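Local structure of NanU sialic acid binding protein (Bacteroides fragilis, 4L7T) at residues N28-E33 against S37-G42; K112-T117 against E130-R135; S193-K198 against L238-S243; L289-A294 against A360-K365; D337-A342 against L457-R462. The protein binds sialic acid with high affinity as a SusD-family protein of the outer membrane, probably working alongside NanO. All coordinates share one frame; numbering follows the deposited sequence.

Contact 1: residues N28-E33 against S37-G42; sequences NYWKTE and STFNVG
Trp-30 drives the benzo edge of its indole into one face of the Phe-39 phenyl ring, an edge-to-face (T-shaped) pair that is well short of perpendicular, with the planes at 51° and the six-membered rings centred 4.7 Å apart. The leading atom is CH2 of Trp-30, which stands over the centre of the phenyl ring and comes to 3.5 Å from CG of Phe-39. A chi1 of -165° carries the phenyl of Phe-39 out toward the loop, and chi2 (84°) sets which face meets CH2. At the other end of the indole, NE1 is hydrogen-bonded to Ile-24 O. Elsewhere the backbone joins the segments by a helical turn: Ser-37 N gives a hydrogen bond of 2.9 Å to Glu-33 O. The carboxylate of Glu-33 reaches beyond CB of Ser-37 to the hydroxyl of Tyr-127. The contact folds the loop leading into helix 33-48 back on that helix, with Leu-108 of helix 99-115 touching both aromatic side chains and helix 121-146 lying against Ser-37 and Asn-40.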
# COMPACT_ATOMS: atom_id res chain seq x y z
N ASN A 28 21.72 -12.69 27.06
CA ASN A 28 22.96 -12.66 26.28
C ASN A 28 22.75 -12.14 24.89
O ASN A 28 23.72 -11.87 24.17
CB ASN A 28 23.66 -14.05 26.29
CG ASN A 28 22.71 -15.22 25.90
OD1 ASN A 28 21.71 -15.52 26.58
ND2 ASN A 28 23.02 -15.84 24.80
N TYR A 29 21.47 -12.05 24.46
CA TYR A 29 21.19 -11.53 23.11
C TYR A 29 20.86 -10.06 23.17
O TYR A 29 20.55 -9.49 22.14
CB TYR A 29 20.04 -12.31 22.35
CG TYR A 29 20.33 -13.78 22.27
CD1 TYR A 29 21.44 -14.24 21.56
CD2 TYR A 29 19.54 -14.71 22.99
CE1 TYR A 29 21.77 -15.61 21.53
CE2 TYR A 29 19.85 -16.10 22.96
CZ TYR A 29 20.96 -16.53 22.21
OH TYR A 29 21.31 -17.87 22.15
N TRP A 30 20.91 -9.48 24.36
CA TRP A 30 20.70 -8.02 24.49
C TRP A 30 21.85 -7.29 25.23
O TRP A 30 21.57 -6.41 26.04
CB TRP A 30 19.40 -7.81 25.26
CG TRP A 30 18.27 -8.60 24.59
CD1 TRP A 30 17.94 -9.94 24.77
CD2 TRP A 30 17.37 -8.10 23.57
NE1 TRP A 30 16.87 -10.28 23.96
CE2 TRP A 30 16.48 -9.17 23.23
CE3 TRP A 30 17.21 -6.86 22.94
CZ2 TRP A 30 15.46 -9.03 22.25
CZ3 TRP A 30 16.17 -6.70 22.00
CH2 TRP A 30 15.32 -7.80 21.65
N LYS A 31 23.07 -7.68 24.95
CA LYS A 31 24.23 -7.12 25.73
C LYS A 31 24.91 -5.96 25.05
O LYS A 31 25.68 -5.25 25.71
CB LYS A 31 25.32 -8.20 25.91
CG LYS A 31 24.95 -9.34 26.79
CD LYS A 31 24.55 -8.90 28.15
CE LYS A 31 24.30 -10.08 29.08
NZ LYS A 31 24.42 -9.66 30.50
N THR A 32 24.66 -5.73 23.76
CA THR A 32 25.41 -4.72 23.00
C THR A 32 24.43 -3.94 22.16
O THR A 32 23.36 -4.46 21.81
CB THR A 32 26.51 -5.28 22.07
OG1 THR A 32 25.94 -6.03 20.96
CG2 THR A 32 27.44 -6.24 22.84
N GLU A 33 24.78 -2.69 21.86
CA GLU A 33 24.05 -1.97 20.82
C GLU A 33 23.91 -2.76 19.48
O GLU A 33 22.83 -2.72 18.82
CB GLU A 33 24.77 -0.65 20.53
CG GLU A 33 23.84 0.33 19.81
CD GLU A 33 23.81 0.21 18.31
OE1 GLU A 33 24.78 -0.32 17.65
OE2 GLU A 33 22.75 0.68 17.74
N SER A 37 20.53 -3.41 17.23
CA SER A 37 20.44 -3.13 15.80
C SER A 37 19.97 -4.38 15.01
O SER A 37 19.08 -4.31 14.11
CB SER A 37 21.73 -2.55 15.27
OG SER A 37 21.64 -2.15 13.92
N THR A 38 20.59 -5.52 15.30
CA THR A 38 20.25 -6.74 14.57
C THR A 38 18.82 -7.07 14.76
O THR A 38 18.16 -7.52 13.78
CB THR A 38 21.16 -7.92 15.07
OG1 THR A 38 22.47 -7.61 14.63
CG2 THR A 38 20.77 -9.24 14.29
N PHE A 39 18.30 -6.84 15.95
CA PHE A 39 16.92 -7.19 16.31
C PHE A 39 15.92 -6.22 15.58
O PHE A 39 14.83 -6.65 15.12
CB PHE A 39 16.66 -7.18 17.77
CG PHE A 39 15.38 -7.90 18.13
CD1 PHE A 39 15.39 -9.31 18.30
CD2 PHE A 39 14.14 -7.23 18.23
CE1 PHE A 39 14.23 -9.96 18.67
CE2 PHE A 39 12.95 -7.88 18.56
CZ PHE A 39 12.99 -9.27 18.78
N ASN A 40 16.34 -4.95 15.48
CA ASN A 40 15.58 -3.97 14.67
C ASN A 40 15.58 -4.38 13.18
O ASN A 40 14.51 -4.24 12.55
CB ASN A 40 16.25 -2.57 14.90
CG ASN A 40 15.43 -1.44 14.25
OD1 ASN A 40 14.21 -1.36 14.49
ND2 ASN A 40 16.12 -0.56 13.50
N VAL A 41 16.70 -4.77 12.57
CA VAL A 41 16.75 -5.30 11.22
C VAL A 41 15.70 -6.46 11.11
O VAL A 41 14.86 -6.52 10.20
CB VAL A 41 18.18 -5.83 10.84
CG1 VAL A 41 18.18 -6.64 9.48
CG2 VAL A 41 19.16 -4.66 10.70
N GLY A 42 15.73 -7.35 12.10
CA GLY A 42 14.78 -8.50 12.18
C GLY A 42 13.32 -8.08 12.21
O GLY A 42 12.46 -8.74 11.62

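Contact 2: residues K112-T117 against E130-R135; sequences KTKETT and EAYGMR
Between 112-117 and 130-135, Lys-114 and Tyr-132 make the contact, one near the C-terminal end of helix 99-115 and the other within helix 121-146. The backbone of 112-117 runs off the end of its helix into loop, and there Glu-115 N makes a weak bond of 3.2 Å to Lys-112 O. Segment 130-135 stays regular, with Met-134 N bonded to Glu-130 O at 3.0 Å. The two backbones keep well apart, and long side chains bridge the gap. Lys-114 is extended through chi2 and chi3 and meets Tyr-132 at the hydroxyl end, near the ring plane, the two side chains crossing at about a right angle. The modelled approach of CE to OH is too close to be trusted, so the exact placing of the lysine end is doubtful. The wider packing of the two helices runs through Ile-110 of helix 99-115, which touches Ala-131, Tyr-132 and Arg-135, while the tyrosine also lies against Ala-186 of helix 173-191. Chemically, an amine and a phenol lie near each other without an established hydrogen bond, and the model does not settle their exact geometry.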
# COMPACT_ATOMS: atom_id res chain seq x y z
N LYS A 112 12.65 -4.57 25.85
CA LYS A 112 14.13 -4.70 26.02
C LYS A 112 14.78 -3.31 25.96
O LYS A 112 15.71 -2.98 26.76
CB LYS A 112 14.80 -5.60 24.99
CG LYS A 112 14.49 -7.14 25.19
CD LYS A 112 14.93 -7.67 26.58
CE LYS A 112 14.79 -9.20 26.59
NZ LYS A 112 15.28 -9.78 27.94
N THR A 113 14.28 -2.49 25.03
CA THR A 113 14.82 -1.12 24.93
C THR A 113 14.47 -0.26 26.09
O THR A 113 15.32 0.56 26.53
CB THR A 113 14.26 -0.52 23.60
OG1 THR A 113 14.66 -1.37 22.54
CG2 THR A 113 14.88 0.89 23.32
N LYS A 114 13.27 -0.35 26.63
CA LYS A 114 12.97 0.40 27.84
C LYS A 114 13.85 0.01 29.07
O LYS A 114 14.11 0.86 29.93
CB LYS A 114 11.49 0.36 28.23
CG LYS A 114 10.58 1.07 27.22
CD LYS A 114 9.14 0.90 27.65
CE LYS A 114 8.19 1.85 26.93
NZ LYS A 114 8.56 3.33 26.90
N GLU A 115 14.30 -1.24 29.09
CA GLU A 115 15.03 -1.83 30.24
C GLU A 115 16.56 -1.73 30.15
O GLU A 115 17.26 -2.06 31.12
CB GLU A 115 14.74 -3.36 30.33
CG GLU A 115 13.30 -3.66 30.72
CD GLU A 115 12.79 -5.11 30.39
OE1 GLU A 115 13.57 -5.96 29.86
OE2 GLU A 115 11.57 -5.37 30.64
N THR A 116 17.09 -1.35 29.01
CA THR A 116 18.50 -1.55 28.78
C THR A 116 19.36 -0.58 29.57
O THR A 116 18.90 0.46 30.01
CB THR A 116 18.82 -1.36 27.31
OG1 THR A 116 20.15 -1.82 27.01
CG2 THR A 116 18.67 0.10 26.87
N THR A 117 20.60 -1.00 29.76
CA THR A 117 21.64 -0.08 30.29
C THR A 117 22.78 0.09 29.34
O THR A 117 23.85 0.67 29.70
CB THR A 117 22.14 -0.55 31.65
OG1 THR A 117 23.16 -1.49 31.47
CG2 THR A 117 21.04 -1.16 32.43
N GLU A 130 10.89 3.88 16.17
CA GLU A 130 10.62 2.94 15.10
C GLU A 130 9.61 1.87 15.55
O GLU A 130 8.68 1.50 14.80
CB GLU A 130 11.86 2.22 14.59
CG GLU A 130 12.87 3.25 13.99
CD GLU A 130 14.02 2.62 13.34
OE1 GLU A 130 14.80 2.06 14.13
OE2 GLU A 130 14.27 2.73 12.11
N ALA A 131 9.80 1.35 16.78
CA ALA A 131 8.99 0.22 17.20
C ALA A 131 7.57 0.64 17.50
O ALA A 131 6.64 -0.06 17.10
CB ALA A 131 9.65 -0.42 18.52
N TYR A 132 7.32 1.73 18.23
CA TYR A 132 5.96 2.25 18.44
C TYR A 132 5.27 2.62 17.13
O TYR A 132 4.05 2.37 16.99
CB TYR A 132 5.91 3.47 19.35
CG TYR A 132 6.13 3.16 20.80
CD1 TYR A 132 5.19 2.42 21.54
CD2 TYR A 132 7.26 3.64 21.44
CE1 TYR A 132 5.42 2.18 22.94
CE2 TYR A 132 7.45 3.39 22.80
CZ TYR A 132 6.54 2.67 23.50
OH TYR A 132 6.79 2.46 24.85
N GLY A 133 6.05 3.22 16.18
CA GLY A 133 5.49 3.56 14.82
C GLY A 133 5.01 2.33 14.10
O GLY A 133 3.84 2.37 13.57
N MET A 134 5.82 1.29 14.08
CA MET A 134 5.46 0.06 13.38
C MET A 134 4.28 -0.61 14.05
O MET A 134 3.39 -1.18 13.33
CB MET A 134 6.64 -0.90 13.26
CG MET A 134 7.66 -0.52 12.19
SD MET A 134 8.97 -1.81 12.07
CE MET A 134 7.85 -3.23 12.47
N ARG A 135 4.21 -0.56 15.37
CA ARG A 135 3.12 -1.23 16.06
C ARG A 135 1.80 -0.50 15.76
O ARG A 135 0.77 -1.14 15.45
CB ARG A 135 3.39 -1.26 17.57
CG ARG A 135 2.34 -2.13 18.26
CD ARG A 135 2.79 -2.42 19.70
NE ARG A 135 2.52 -1.30 20.59
CZ ARG A 135 2.84 -1.28 21.89
NH1 ARG A 135 3.40 -2.38 22.42
NH2 ARG A 135 2.53 -0.23 22.65

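Contact 3: residues S193-K198 against L238-S243; sequences SDYSFK and LQSIVS. With EDO (1,2-ethanediol), chain G.
Tyr-195 reaches from the loop after helix 173-191 to Ser-240 on helix 227-244, and its side chain makes the whole contact. CB already points to the helix, and CG lies anti to the carbonyl carbon (chi1 -82°), which sends the ring out across the gap. Along the ring, CD1 is 4.2 Å from the carbonyl O of Ser-240, and CE1 comes nearer to the same oxygen, at 3.6 Å. CZ sits 3.7 Å from OG of Ser-240. At the tip, OH lies 2.8 Å from OG of Ser-240 and also packs against CB of that serine. The serine hydroxyl is further occupied by the carbonyl of Ala-237, one turn back in its own helix. Met-206 and Gln-210 of helix 206-223 touch the tyrosine from outside the two segments. The loop is shaped behind Tyr-195 by Asp-194, whose OD1 accepts from Ser-196 N at 3.0 Å and from Ser-196 OG at 2.7 Å. O1 of an ethanediol, probably from the crystallisation liquor, accepts a hydrogen bond from Phe-197 N at 2.9 Å. Tyr-195 is thus the middle residue of an Asx turn (Asp-194 OD1 to Ser-196 N), and its ring joins the loop to helix 227-244 at the surface of this SusD-family fold.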
# COMPACT_ATOMS: atom_id res chain seq x y z
N SER A 193 12.81 15.76 17.68
CA SER A 193 12.81 16.55 16.48
C SER A 193 13.66 15.95 15.37
O SER A 193 13.96 16.66 14.41
CB SER A 193 13.33 17.97 16.79
OG SER A 193 14.60 17.89 17.36
N ASP A 194 14.05 14.67 15.45
CA ASP A 194 14.94 14.08 14.44
C ASP A 194 14.08 13.57 13.27
O ASP A 194 13.45 12.49 13.38
CB ASP A 194 15.74 12.94 15.12
CG ASP A 194 16.76 12.27 14.22
OD1 ASP A 194 16.91 12.66 13.05
OD2 ASP A 194 17.51 11.34 14.65
N TYR A 195 14.08 14.29 12.15
CA TYR A 195 13.40 13.81 10.93
C TYR A 195 14.34 13.12 9.96
O TYR A 195 14.00 12.92 8.77
CB TYR A 195 12.70 15.02 10.21
CG TYR A 195 11.35 15.37 10.78
CD1 TYR A 195 10.19 15.06 10.06
CD2 TYR A 195 11.23 15.97 12.02
CE1 TYR A 195 8.96 15.39 10.54
CE2 TYR A 195 9.91 16.26 12.57
CZ TYR A 195 8.80 15.94 11.78
OH TYR A 195 7.53 16.23 12.31
N SER A 196 15.54 12.74 10.40
CA SER A 196 16.44 12.10 9.48
C SER A 196 15.98 10.66 9.21
O SER A 196 15.29 10.04 10.03
CB SER A 196 17.90 12.06 10.05
OG SER A 196 17.95 11.12 11.12
N PHE A 197 16.43 10.13 8.08
CA PHE A 197 16.23 8.68 7.88
C PHE A 197 17.51 7.96 8.41
O PHE A 197 18.39 7.62 7.63
CB PHE A 197 16.03 8.43 6.42
CG PHE A 197 14.79 9.12 5.89
CD1 PHE A 197 13.53 8.52 6.02
CD2 PHE A 197 14.90 10.33 5.21
CE1 PHE A 197 12.38 9.14 5.51
CE2 PHE A 197 13.74 11.00 4.70
CZ PHE A 197 12.48 10.37 4.84
N LYS A 198 17.56 7.77 9.71
CA LYS A 198 18.84 7.32 10.33
C LYS A 198 19.36 6.03 9.73
O LYS A 198 20.56 5.89 9.44
CB LYS A 198 18.66 7.20 11.82
CG LYS A 198 19.91 6.71 12.55
CD LYS A 198 19.52 6.54 14.01
CE LYS A 198 20.79 6.18 14.88
NZ LYS A 198 20.44 6.03 16.31
N LEU A 238 1.20 16.35 8.24
CA LEU A 238 1.65 16.22 6.84
C LEU A 238 2.49 17.45 6.53
O LEU A 238 3.51 17.33 5.84
CB LEU A 238 0.43 16.06 5.94
CG LEU A 238 -0.34 14.75 6.34
CD1 LEU A 238 -1.80 14.76 5.72
CD2 LEU A 238 0.41 13.54 5.77
N GLN A 239 2.10 18.61 7.08
CA GLN A 239 2.86 19.86 6.84
C GLN A 239 4.28 19.75 7.43
O GLN A 239 5.23 20.32 6.86
CB GLN A 239 2.14 21.11 7.45
CG GLN A 239 1.02 21.51 6.51
CD GLN A 239 0.13 22.65 7.09
OE1 GLN A 239 -0.00 22.81 8.29
NE2 GLN A 239 -0.54 23.31 6.23
N SER A 240 4.39 18.99 8.51
CA SER A 240 5.71 18.79 9.19
C SER A 240 6.65 17.95 8.29
O SER A 240 7.85 18.09 8.41
CB SER A 240 5.54 18.28 10.65
OG SER A 240 5.47 16.87 10.59
N ILE A 241 6.09 17.07 7.44
CA ILE A 241 6.94 16.33 6.46
C ILE A 241 7.41 17.24 5.35
O ILE A 241 8.60 17.32 4.99
CB ILE A 241 6.13 15.16 5.86
CG1 ILE A 241 5.78 14.18 6.97
CG2 ILE A 241 6.95 14.49 4.67
CD1 ILE A 241 4.73 13.19 6.42
N VAL A 242 6.48 18.06 4.83
CA VAL A 242 6.83 19.07 3.78
C VAL A 242 7.94 19.99 4.32
O VAL A 242 8.86 20.32 3.56
CB VAL A 242 5.59 19.92 3.44
CG1 VAL A 242 6.00 21.09 2.50
CG2 VAL A 242 4.48 19.02 2.76
N SER A 243 7.88 20.38 5.59
CA SER A 243 8.87 21.33 6.09
C SER A 243 10.17 20.64 6.44
O SER A 243 11.22 21.11 6.00
CB SER A 243 8.32 22.09 7.30
OG SER A 243 7.98 21.24 8.40
C1 EDO G . 18.24 11.70 5.62
O1 EDO G . 18.78 11.07 6.76
C2 EDO G . 17.53 12.93 6.10
O2 EDO G . 17.88 13.96 5.18

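Contact 4: residues L289-A294 against A360-K365; sequences LVPQQA and APFCNK
Pro-291 lies over one face of the Phe-362 ring, the apolar half of this buried contact. CG of the proline is 3.9 Å from the ring centroid and only 5° off the normal, a nearly axial CH-pi interaction, and CD approaches CD1 of Phe-362 at 3.7 Å. The phenyl is set beneath the proline by a chi1 of 66°, which tucks CG between the backbone N and the carbonyl carbon. Leu-316, Thr-345 and Val-347 also touch Phe-362. The polar half runs through water between backbones that share no direct hydrogen bond. One water gives a proton to Leu-289 O and accepts from Cys-363 N, both at 2.8 Å. A second water lies 2.9 Å from the same carbonyl O of Leu-289 and also close to Cys-363 O, though its hydrogens cannot serve every acceptor nearby. Chemically, then, the end of strand 356-363 is joined to the connection between helices 284-289 and 293-299 by a CH-pi contact and by a water bridging Leu-289 O and Cys-363 N, with a second, less settled, water beside it.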
# COMPACT_ATOMS: atom_id res chain seq x y z
N LEU A 289 0.11 -11.21 -10.86
CA LEU A 289 -0.03 -10.03 -11.68
C LEU A 289 0.95 -9.98 -12.85
O LEU A 289 0.95 -9.02 -13.64
CB LEU A 289 0.28 -8.81 -10.76
CG LEU A 289 -0.89 -8.37 -9.85
CD1 LEU A 289 -0.47 -7.06 -9.00
CD2 LEU A 289 -2.21 -8.13 -10.52
N VAL A 290 1.73 -11.05 -13.04
CA VAL A 290 2.73 -11.08 -14.12
C VAL A 290 2.25 -12.13 -15.13
O VAL A 290 1.98 -13.24 -14.73
CB VAL A 290 4.14 -11.44 -13.56
CG1 VAL A 290 5.16 -11.59 -14.77
CG2 VAL A 290 4.57 -10.25 -12.53
N PRO A 291 2.19 -11.77 -16.41
CA PRO A 291 1.75 -12.77 -17.41
C PRO A 291 2.74 -13.96 -17.62
O PRO A 291 3.91 -13.92 -17.25
CB PRO A 291 1.56 -11.96 -18.68
CG PRO A 291 2.56 -10.80 -18.53
CD PRO A 291 2.59 -10.48 -17.05
N GLN A 292 2.19 -15.02 -18.22
CA GLN A 292 2.91 -16.28 -18.36
C GLN A 292 3.79 -16.28 -19.61
O GLN A 292 3.34 -15.85 -20.68
CB GLN A 292 1.82 -17.41 -18.45
CG GLN A 292 2.49 -18.81 -18.41
CD GLN A 292 1.60 -19.88 -18.96
OE1 GLN A 292 1.31 -20.88 -18.26
NE2 GLN A 292 1.30 -19.79 -20.25
N GLN A 293 5.03 -16.75 -19.50
CA GLN A 293 5.93 -16.68 -20.66
C GLN A 293 5.39 -17.53 -21.80
O GLN A 293 5.38 -17.10 -22.95
CB GLN A 293 7.35 -17.10 -20.23
CG GLN A 293 8.42 -17.04 -21.35
CD GLN A 293 9.73 -17.51 -20.82
OE1 GLN A 293 9.90 -18.69 -20.53
NE2 GLN A 293 10.67 -16.57 -20.62
N ALA A 294 4.91 -18.74 -21.48
CA ALA A 294 4.36 -19.60 -22.56
C ALA A 294 3.32 -18.92 -23.49
O ALA A 294 3.54 -18.84 -24.72
CB ALA A 294 3.82 -20.93 -21.98
N ALA A 360 -5.95 -6.65 -23.63
CA ALA A 360 -6.05 -6.38 -22.14
C ALA A 360 -4.75 -5.83 -21.61
O ALA A 360 -3.68 -5.96 -22.28
CB ALA A 360 -6.40 -7.75 -21.31
N PRO A 361 -4.76 -5.30 -20.36
CA PRO A 361 -3.52 -4.73 -19.84
C PRO A 361 -2.93 -5.59 -18.72
O PRO A 361 -3.66 -6.43 -18.20
CB PRO A 361 -3.99 -3.38 -19.31
CG PRO A 361 -5.37 -3.66 -18.66
CD PRO A 361 -5.95 -4.79 -19.63
N PHE A 362 -1.66 -5.37 -18.35
CA PHE A 362 -1.00 -6.02 -17.19
C PHE A 362 -0.12 -4.94 -16.52
O PHE A 362 0.17 -3.90 -17.12
CB PHE A 362 -0.22 -7.30 -17.51
CG PHE A 362 0.98 -7.13 -18.38
CD1 PHE A 362 2.25 -6.86 -17.80
CD2 PHE A 362 0.89 -7.31 -19.76
CE1 PHE A 362 3.40 -6.73 -18.62
CE2 PHE A 362 2.00 -7.20 -20.54
CZ PHE A 362 3.25 -6.90 -19.98
N CYS A 363 0.17 -5.17 -15.26
CA CYS A 363 0.91 -4.24 -14.44
C CYS A 363 2.32 -4.02 -15.01
O CYS A 363 3.09 -5.00 -15.18
CB CYS A 363 0.98 -4.85 -13.02
SG CYS A 363 2.05 -3.80 -11.94
N ASN A 364 2.68 -2.73 -15.20
CA ASN A 364 4.07 -2.39 -15.63
C ASN A 364 4.82 -1.54 -14.60
O ASN A 364 5.94 -1.04 -14.83
CB ASN A 364 4.03 -1.66 -16.95
CG ASN A 364 5.40 -1.63 -17.68
OD1 ASN A 364 6.18 -2.61 -17.69
ND2 ASN A 364 5.71 -0.44 -18.22
N LYS A 365 4.19 -1.37 -13.46
CA LYS A 365 4.81 -0.48 -12.42
C LYS A 365 6.07 -1.12 -11.80
O LYS A 365 7.01 -0.40 -11.42
CB LYS A 365 3.80 -0.16 -11.31
CG LYS A 365 4.42 0.80 -10.23
CD LYS A 365 3.32 1.41 -9.36
CE LYS A 365 2.59 2.62 -10.10
NZ LYS A 365 1.52 3.24 -9.13
O HOH W 1 -1.18 -7.26 -13.91
O HOH W 2 3.21 -7.47 -14.59

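Contact 5: residues D337-A342 against L457-R462; sequences DTRKDA and LKERMR. With EDO (1,2-ethanediol), chain D.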
# COMPACT_ATOMS: atom_id res chain seq x y z
N ASP A 337 -0.53 11.97 -19.82
CA ASP A 337 -0.13 11.49 -18.53
C ASP A 337 0.88 10.35 -18.63
O ASP A 337 0.54 9.23 -19.02
CB ASP A 337 -1.41 11.05 -17.75
CG ASP A 337 -1.19 10.91 -16.21
OD1 ASP A 337 -0.04 10.58 -15.76
OD2 ASP A 337 -2.20 11.06 -15.51
N THR A 338 2.09 10.61 -18.18
CA THR A 338 3.17 9.63 -18.20
C THR A 338 2.91 8.38 -17.30
O THR A 338 3.59 7.35 -17.43
CB THR A 338 4.53 10.23 -17.78
OG1 THR A 338 4.53 10.66 -16.40
CG2 THR A 338 4.93 11.40 -18.69
N ARG A 339 1.96 8.50 -16.38
CA ARG A 339 1.68 7.43 -15.42
C ARG A 339 0.98 6.24 -16.11
O ARG A 339 1.05 5.12 -15.58
CB ARG A 339 0.85 7.89 -14.21
CG ARG A 339 1.53 9.03 -13.41
CD ARG A 339 0.60 9.45 -12.30
NE ARG A 339 -0.45 10.32 -12.83
CZ ARG A 339 -1.17 11.21 -12.14
NH1 ARG A 339 -1.09 11.34 -10.79
NH2 ARG A 339 -2.09 11.96 -12.75
N LYS A 340 0.39 6.46 -17.27
CA LYS A 340 -0.38 5.38 -17.98
C LYS A 340 0.60 4.33 -18.46
O LYS A 340 0.54 3.18 -18.03
CB LYS A 340 -1.17 5.97 -19.13
CG LYS A 340 -1.86 4.87 -19.99
CD LYS A 340 -2.60 5.45 -21.19
CE LYS A 340 -3.15 4.32 -22.04
NZ LYS A 340 -4.30 4.80 -22.91
N ASP A 341 1.58 4.70 -19.29
CA ASP A 341 2.64 3.79 -19.69
C ASP A 341 3.54 3.22 -18.60
O ASP A 341 4.00 2.07 -18.69
CB ASP A 341 3.56 4.46 -20.75
CG ASP A 341 2.91 4.54 -22.13
OD1 ASP A 341 1.82 3.93 -22.40
OD2 ASP A 341 3.49 5.24 -23.00
N ALA A 342 3.80 4.00 -17.53
CA ALA A 342 4.60 3.49 -16.42
C ALA A 342 3.77 2.47 -15.64
O ALA A 342 4.34 1.63 -15.00
CB ALA A 342 5.01 4.62 -15.48
N LEU A 457 -9.77 11.75 -4.99
CA LEU A 457 -9.87 10.28 -5.25
C LEU A 457 -9.28 9.91 -6.62
O LEU A 457 -8.58 8.91 -6.80
CB LEU A 457 -11.35 9.75 -5.18
CG LEU A 457 -11.97 9.57 -3.84
CD1 LEU A 457 -13.43 9.18 -4.02
CD2 LEU A 457 -11.20 8.41 -3.12
N LYS A 458 -9.63 10.71 -7.63
CA LYS A 458 -9.18 10.50 -8.99
C LYS A 458 -7.66 10.59 -9.05
O LYS A 458 -7.02 9.76 -9.68
CB LYS A 458 -9.88 11.54 -9.94
CG LYS A 458 -9.21 11.49 -11.30
CD LYS A 458 -10.02 12.44 -12.31
CE LYS A 458 -9.73 13.94 -12.01
NZ LYS A 458 -10.78 14.74 -12.65
N GLU A 459 -7.08 11.58 -8.36
CA GLU A 459 -5.65 11.78 -8.45
C GLU A 459 -4.93 10.59 -7.75
O GLU A 459 -3.91 10.11 -8.24
CB GLU A 459 -5.22 13.08 -7.76
CG GLU A 459 -3.77 13.48 -8.28
CD GLU A 459 -3.73 13.74 -9.76
OE1 GLU A 459 -4.78 14.25 -10.31
OE2 GLU A 459 -2.70 13.54 -10.40
N ARG A 460 -5.51 10.11 -6.66
CA ARG A 460 -4.93 8.94 -5.95
C ARG A 460 -5.06 7.68 -6.77
O ARG A 460 -4.21 6.83 -6.67
CB ARG A 460 -5.56 8.83 -4.57
CG ARG A 460 -5.16 10.00 -3.60
CD ARG A 460 -5.65 9.78 -2.15
NE ARG A 460 -5.07 8.59 -1.48
CZ ARG A 460 -3.88 8.59 -0.83
NH1 ARG A 460 -3.18 9.71 -0.72
NH2 ARG A 460 -3.42 7.49 -0.18
N MET A 461 -6.13 7.56 -7.55
CA MET A 461 -6.28 6.37 -8.37
C MET A 461 -5.23 6.35 -9.49
O MET A 461 -4.66 5.30 -9.79
CB MET A 461 -7.67 6.27 -8.98
CG MET A 461 -7.87 4.89 -9.48
SD MET A 461 -9.47 4.91 -10.29
CE MET A 461 -9.96 3.23 -10.32
N ARG A 462 -4.89 7.52 -10.02
CA ARG A 462 -3.94 7.62 -11.13
C ARG A 462 -2.54 7.44 -10.56
O ARG A 462 -1.67 6.87 -11.22
CB ARG A 462 -4.04 8.99 -11.79
CG ARG A 462 -5.36 9.16 -12.50
CD ARG A 462 -5.47 10.52 -13.17
NE ARG A 462 -6.64 10.48 -14.10
CZ ARG A 462 -7.27 11.54 -14.59
NH1 ARG A 462 -7.04 12.78 -14.15
NH2 ARG A 462 -8.27 11.38 -15.48
C1 EDO D . -5.31 3.33 -6.55
O1 EDO D . -5.29 3.27 -8.05
C2 EDO D . -5.20 4.52 -5.56
O2 EDO D . -6.28 5.14 -4.74
O HOH W 3 -4.58 13.86 -13.04
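Arg-339 bends at chi3 (-79°) and Glu-459 at chi2 (61°), and these two turns bring a guanidinium and a carboxylate together in a buried salt-bridge network that also includes Asp-337. The network joins the turn leading into helix 339-343 to helix 452-463. Arg-339 grips its two acids differently. It holds Asp-337 side-on, NE giving to OD1 at 3.0 Å and NH2 to OD2 at 2.9 Å, while OD1 also accepts from Arg-339 N as a capping bond. Toward Glu-459 it is end-on: NH1 at 2.8 Å and NH2 at 2.9 Å converge on the single oxygen OE2, lying above the carboxylate plane and on the same face of it. Both acids lie at the guanidinium edge, which fixes the rotation of the group. One of its faces is covered by CB of Arg-462, 3.6 Å from CZ of Arg-339. Further charges extend the network, since Glu-459 OE1 pairs with Arg-414 and Arg-339 NH1 with Glu-463. Together the acids would be expected to keep the arginine charged despite its burial. The guanidinium of Arg-462 leads away to the carbonyl of Ala-332 and to Asp-435. A water donates to OE1 of Glu-459 at 2.8 Å and accepts from NH1 of Arg-462 at 2.9 Å.

In the fold
The five contacts follow one another from the N-terminus, except that contacts 4 and 5 interleave their segments along the chain. Contacts 1 and 2 have centres about 11 Å apart and touch directly, through Trp-30 against Lys-112 and Asn-40 against Glu-130, tying helices 33-48, 99-115 and 121-146 into one bundle. Contact 3 lies about 20 Å from contact 2, centre to centre, where the helical region continues into helices 206-223 and 227-244. On the far side of the chain's centre from contact 2, contacts 4 and 5 are about 18 Å apart between centres. A probable hydrogen bond from Asn-364 ND2 to Asp-341 O joins the end of hairpin 344-363 to helix 339-343, which contact 5 ties to helix 452-463.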